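Local coordinates for protein beta-1,3-glucanosyltransferase (Rhizomucor miehei CAU432, PDB 4WTP) that is a fungal enzyme of glycosyl hydrolase family 17, built as a barrel of parallel strands surrounded by helices, at residues Thr71-Leu74 against Ser75-Asn78; Asn111-Lys114 against Asn115-Asn119. One frame throughout, in Å; residues are numbered along the deposited sequence.

Contact 1 of 2, residues Thr71-Leu74 against Ser75-Asn78; sequences TFAL and SVCN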
ATOM      1  N   THR A  71      -6.183   0.477   2.352  1.00 12.01           N
ATOM      2  CA  THR A  71      -6.891  -0.782   2.052  1.00 13.40           C
ATOM      3  C   THR A  71      -6.726  -1.162   0.602  1.00 12.59           C
ATOM      4  O   THR A  71      -6.525  -0.306  -0.244  1.00 12.48           O
ATOM      5  CB  THR A  71      -8.391  -0.664   2.427  1.00 14.59           C
ATOM      6  OG1 THR A  71      -8.922   0.559   1.895  1.00 13.97           O
ATOM      7  CG2 THR A  71      -8.536  -0.638   3.935  1.00 16.28           C
ATOM      8  N   PHE A  72      -6.811  -2.477   0.322  1.00 14.36           N
ATOM      9  CA  PHE A  72      -6.511  -2.996  -1.004  1.00 14.68           C
ATOM     10  C   PHE A  72      -7.690  -3.185  -1.971  1.00 13.63           C
ATOM     11  O   PHE A  72      -7.482  -3.234  -3.183  1.00 16.18           O
ATOM     12  CB  PHE A  72      -5.697  -4.307  -0.922  1.00 15.77           C
ATOM     13  CG  PHE A  72      -4.265  -4.090  -0.494  1.00 14.90           C
ATOM     14  CD1 PHE A  72      -3.301  -3.769  -1.427  1.00 16.10           C
ATOM     15  CD2 PHE A  72      -3.914  -4.141   0.848  1.00 14.86           C
ATOM     16  CE1 PHE A  72      -1.975  -3.542  -1.027  1.00 15.92           C
ATOM     17  CE2 PHE A  72      -2.604  -3.919   1.259  1.00 15.36           C
ATOM     18  CZ  PHE A  72      -1.639  -3.624   0.315  1.00 15.59           C
ATOM     19  N   ALA A  73      -8.905  -3.255  -1.426  1.00 15.38           N
ATOM     20  CA  ALA A  73     -10.083  -3.535  -2.246  1.00 14.87           C
ATOM     21  C   ALA A  73     -11.258  -2.714  -1.726  1.00 16.83           C
ATOM     22  O   ALA A  73     -11.293  -2.366  -0.554  1.00 16.97           O
ATOM     23  CB  ALA A  73     -10.435  -5.027  -2.249  1.00 17.25           C
ATOM     24  N   LEU A  74     -12.215  -2.406  -2.606  1.00 16.32           N
ATOM     25  CA  LEU A  74     -13.410  -1.684  -2.173  1.00 18.74           C
ATOM     26  C   LEU A  74     -14.478  -2.651  -1.702  1.00 21.99           C
ATOM     27  O   LEU A  74     -14.949  -2.496  -0.580  1.00 21.35           O
ATOM     28  CB  LEU A  74     -13.975  -0.814  -3.296  1.00 17.28           C
ATOM     29  CG  LEU A  74     -13.056   0.284  -3.835  1.00 16.61           C
ATOM     30  CD1 LEU A  74     -13.760   0.999  -4.982  1.00 16.93           C
ATOM     31  CD2 LEU A  74     -12.620   1.282  -2.777  1.00 15.99           C
ATOM     32  N   SER A  75     -14.829  -3.630  -2.547  1.00 22.31           N
ATOM     33  CA  SER A  75     -15.982  -4.489  -2.265  1.00 26.38           C
ATOM     34  C   SER A  75     -15.686  -5.632  -1.289  1.00 30.13           C
ATOM     35  O   SER A  75     -16.529  -5.992  -0.479  1.00 31.57           O
ATOM     36  CB  SER A  75     -16.578  -4.998  -3.573  1.00 27.83           C
ATOM     37  OG  SER A  75     -15.619  -5.636  -4.405  1.00 31.05           O
ATOM     38  N   VAL A  76     -14.503  -6.218  -1.393  1.00 29.64           N
ATOM     39  CA  VAL A  76     -14.122  -7.333  -0.529  1.00 30.07           C
ATOM     40  C   VAL A  76     -14.285  -7.005   0.963  1.00 30.71           C
ATOM     41  O   VAL A  76     -13.663  -6.074   1.472  1.00 29.31           O
ATOM     42  CB  VAL A  76     -12.665  -7.753  -0.796  1.00 30.09           C
ATOM     43  CG1 VAL A  76     -12.248  -8.818   0.196  1.00 33.27           C
ATOM     44  CG2 VAL A  76     -12.476  -8.262  -2.223  1.00 29.92           C
ATOM     45  N   CYS A  77     -15.137  -7.762   1.652  1.00 31.54           N
ATOM     46  CA  CYS A  77     -15.410  -7.572   3.092  1.00 27.86           C
ATOM     47  C   CYS A  77     -16.090  -6.253   3.467  1.00 24.56           C
ATOM     48  O   CYS A  77     -16.109  -5.861   4.641  1.00 26.83           O
ATOM     49  CB  CYS A  77     -14.138  -7.753   3.972  1.00 28.78           C
ATOM     50  SG  CYS A  77     -13.551  -9.376   4.587  1.00 34.70           S
ATOM     51  N   ASN A  78     -16.611  -5.553   2.452  1.00 25.31           N
ATOM     52  CA  ASN A  78     -17.095  -4.161   2.643  1.00 28.04           C
ATOM     53  C   ASN A  78     -16.053  -3.294   3.373  1.00 22.12           C
ATOM     54  O   ASN A  78     -16.389  -2.428   4.180  1.00 23.62           O
ATOM     55  CB  ASN A  78     -18.430  -4.157   3.408  1.00 28.70           C
ATOM     56  CG  ASN A  78     -19.187  -2.848   3.260  1.00 30.57           C
ATOM     57  OD1 ASN A  78     -19.104  -2.196   2.228  1.00 27.63           O
ATOM     58  ND2 ASN A  78     -19.944  -2.474   4.285  1.00 30.30           N
TER
HETATM   59  O   HOH W   1     -16.905  -1.047   1.134  1.00 26.42           O
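Ala73 and Val76 make the apolar meeting of this turn: CB of Ala73 lies 3.8 Å from CB of Val76 and 3.8 Å from its CG2. Val76 turns CG1 anti to its backbone N (chi1 175°), which sets CG2 beside that N and over the alanine methyl. The two CA atoms, Ala73 CA and Val76 CA, are 5.8 Å apart, a spacing that shows the chain bending here. Leu74, buried like Ala73, packs its side chain against helix 104-119. Glu109 of that helix accepts from both Leu74 N and Ser75 OG, one carboxylate oxygen for each. Ser75-Asn78 form a type II beta turn: Asn78 N donates to Ser75 O at 3.0 Å, and Cys77, third in the turn, has a positive phi (65°). The Asn78 side is looser and exposed. Here a single water bridges the gap, giving one proton to Leu74 O at 3.0 Å and the other to Asn78 OD1 at 2.7 Å. Cys77, in disulfide linkage with Cys49, adds a covalent tie. The chemistry is consistent with a turn held by its own backbone bond, the Glu109 carboxylate and the Cys49-Cys77 disulfide, with solvent completing its open side.

Contact 2 of 2, residues Asn111-Lys114 against Asn115-Asn119; sequences NALK and NILAN
Asn115 N, Ile116 N and Leu117 N donate to the carbonyl oxygens four residues earlier, Asn111 O, Ala112 O and Leu113 O, each at 2.9 Å and each with an N-H...O angle of 160°. The next bond in the series, Ala118 N to Lys114 O at 3.1 Å, is weak, its angle falling to 134° close to the C-terminal end of the helix. This i to i+4 ladder is that of an alpha helix, here the last turns of helix 104-119, which crosses from strand 93-98 to strand 125-132 in a beta-alpha-beta unit. Leu113, buried, meets the partly exposed Leu117 one turn on, and the two side chains cross obliquely. With chi1 at 176°, CG of Leu113 lies beside its own carbonyl carbon, 4.1 Å from Leu117 CD1. Leu113 also packs on Val152, Leu155 and Val156 of helix 142-156. CD1 of Ile116 lies 3.5 Å from Ala112 O, and the Ile116 side chain reaches Ala80 and Leu84 of helix 79-90. Toward solvent, the amide carbon CG of Asn115 sits 3.4 Å from Asn111 O.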
ATOM      1  N   ASN A 111     -18.643   0.029  -9.626  1.00 17.22           N
ATOM      2  CA  ASN A 111     -19.927   0.132  -8.927  1.00 18.02           C
ATOM      3  C   ASN A 111     -19.753   0.263  -7.422  1.00 15.54           C
ATOM      4  O   ASN A 111     -20.489   1.018  -6.753  1.00 16.54           O
ATOM      5  CB  ASN A 111     -20.817  -1.079  -9.253  1.00 20.53           C
ATOM      6  CG  ASN A 111     -21.227  -1.124 -10.710  1.00 25.58           C
ATOM      7  OD1 ASN A 111     -21.433  -0.085 -11.344  1.00 29.69           O
ATOM      8  ND2 ASN A 111     -21.357  -2.337 -11.253  1.00 28.35           N
ATOM      9  N   ALA A 112     -18.804  -0.472  -6.855  1.00 14.22           N
ATOM     10  CA  ALA A 112     -18.519  -0.361  -5.421  1.00 14.55           C
ATOM     11  C   ALA A 112     -18.083   1.063  -5.082  1.00 14.23           C
ATOM     12  O   ALA A 112     -18.479   1.604  -4.032  1.00 15.04           O
ATOM     13  CB  ALA A 112     -17.425  -1.332  -5.005  1.00 16.22           C
ATOM     14  N   LEU A 113     -17.301   1.669  -5.974  1.00 14.40           N
ATOM     15  CA  LEU A 113     -16.836   3.024  -5.787  1.00 13.14           C
ATOM     16  C   LEU A 113     -18.051   3.959  -5.814  1.00 13.96           C
ATOM     17  O   LEU A 113     -18.171   4.859  -4.973  1.00 14.53           O
ATOM     18  CB  LEU A 113     -15.862   3.390  -6.895  1.00 13.79           C
ATOM     19  CG  LEU A 113     -15.376   4.845  -6.840  1.00 13.76           C
ATOM     20  CD1 LEU A 113     -14.716   5.226  -5.517  1.00 16.51           C
ATOM     21  CD2 LEU A 113     -14.416   5.138  -7.979  1.00 17.95           C
ATOM     22  N   LYS A 114     -18.924   3.797  -6.813  1.00 14.20           N
ATOM     23  CA  LYS A 114     -20.140   4.615  -6.901  1.00 13.89           C
ATOM     24  C   LYS A 114     -20.947   4.502  -5.613  1.00 14.28           C
ATOM     25  O   LYS A 114     -21.469   5.507  -5.136  1.00 15.13           O
ATOM     26  CB  LYS A 114     -20.973   4.224  -8.136  1.00 15.50           C
ATOM     27  CG  LYS A 114     -20.362   4.718  -9.438  1.00 19.38           C
ATOM     28  CD  LYS A 114     -21.072   4.183 -10.672  1.00 24.47           C
ATOM     29  CE  LYS A 114     -20.407   4.702 -11.938  1.00 28.90           C
ATOM     30  NZ  LYS A 114     -20.934   4.005 -13.144  1.00 34.01           N
ATOM     31  N   ASN A 115     -21.063   3.306  -5.071  1.00 14.10           N
ATOM     32  CA  ASN A 115     -21.763   3.108  -3.797  1.00 16.20           C
ATOM     33  C   ASN A 115     -21.134   3.840  -2.636  1.00 15.57           C
ATOM     34  O   ASN A 115     -21.825   4.483  -1.841  1.00 15.74           O
ATOM     35  CB  ASN A 115     -21.852   1.627  -3.433  1.00 18.43           C
ATOM     36  CG  ASN A 115     -22.840   0.859  -4.292  1.00 21.42           C
ATOM     37  OD1 ASN A 115     -23.724   1.435  -4.927  1.00 23.78           O
ATOM     38  ND2 ASN A 115     -22.671  -0.461  -4.340  1.00 25.82           N
ATOM     39  N   ILE A 116     -19.808   3.766  -2.541  1.00 14.28           N
ATOM     40  CA  ILE A 116     -19.099   4.496  -1.512  1.00 13.97           C
ATOM     41  C   ILE A 116     -19.362   5.993  -1.679  1.00 12.71           C
ATOM     42  O   ILE A 116     -19.604   6.708  -0.671  1.00 13.63           O
ATOM     43  CB  ILE A 116     -17.590   4.169  -1.557  1.00 14.88           C
ATOM     44  CG1 ILE A 116     -17.369   2.794  -0.930  1.00 17.87           C
ATOM     45  CG2 ILE A 116     -16.782   5.228  -0.821  1.00 15.03           C
ATOM     46  CD1 ILE A 116     -16.158   2.088  -1.461  1.00 19.84           C
ATOM     47  N   LEU A 117     -19.306   6.480  -2.911  1.00 12.66           N
ATOM     48  CA  LEU A 117     -19.514   7.907  -3.134  1.00 12.64           C
ATOM     49  C   LEU A 117     -20.948   8.360  -2.721  1.00 13.08           C
ATOM     50  O   LEU A 117     -21.168   9.531  -2.368  1.00 15.20           O
ATOM     51  CB  LEU A 117     -19.173   8.303  -4.590  1.00 13.99           C
ATOM     52  CG  LEU A 117     -17.694   8.119  -4.975  1.00 14.56           C
ATOM     53  CD1 LEU A 117     -17.484   8.372  -6.465  1.00 17.50           C
ATOM     54  CD2 LEU A 117     -16.794   9.011  -4.128  1.00 17.42           C
ATOM     55  N   ALA A 118     -21.902   7.437  -2.781  1.00 11.95           N
ATOM     56  CA  ALA A 118     -23.309   7.729  -2.422  1.00 11.66           C
ATOM     57  C   ALA A 118     -23.568   7.540  -0.939  1.00 11.72           C
ATOM     58  O   ALA A 118     -24.492   8.140  -0.378  1.00 11.73           O
ATOM     59  CB  ALA A 118     -24.242   6.840  -3.240  1.00 13.21           C
ATOM     60  N   ASN A 119     -22.817   6.645  -0.315  1.00 12.52           N
ATOM     61  CA  ASN A 119     -23.165   6.144   1.003  1.00 13.67           C
ATOM     62  C   ASN A 119     -22.263   6.598   2.157  1.00 11.97           C
ATOM     63  O   ASN A 119     -22.614   6.391   3.322  1.00 13.95           O
ATOM     64  CB  ASN A 119     -23.156   4.602   1.022  1.00 15.54           C
ATOM     65  CG  ASN A 119     -24.079   3.959  -0.011  1.00 16.28           C
ATOM     66  OD1 ASN A 119     -25.086   4.530  -0.421  1.00 15.03           O
ATOM     67  ND2 ASN A 119     -23.768   2.714  -0.376  1.00 16.19           N
TER

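In the fold
From the N terminus, the chain reaches contact 1 at the end of strand 68-71, where it closes the short loop leading into helix 79-90. It then passes through strand 93-98 before contact 2, which closes successive turns within helix 104-119. The two are in series, neither nested nor crossed, and their centres lie about 12 Å apart on the same side of the chain's centre. They touch through Leu74, whose CD1 is 3.7 Å from CB of Leu113 and whose CD2 is 3.9 Å from CD1 of Ile116, and through Ser75, whose CB is 4.0 Å from CB of Ala112. The loop following one strand of the parallel barrel is thereby packed against the helix that follows the next strand.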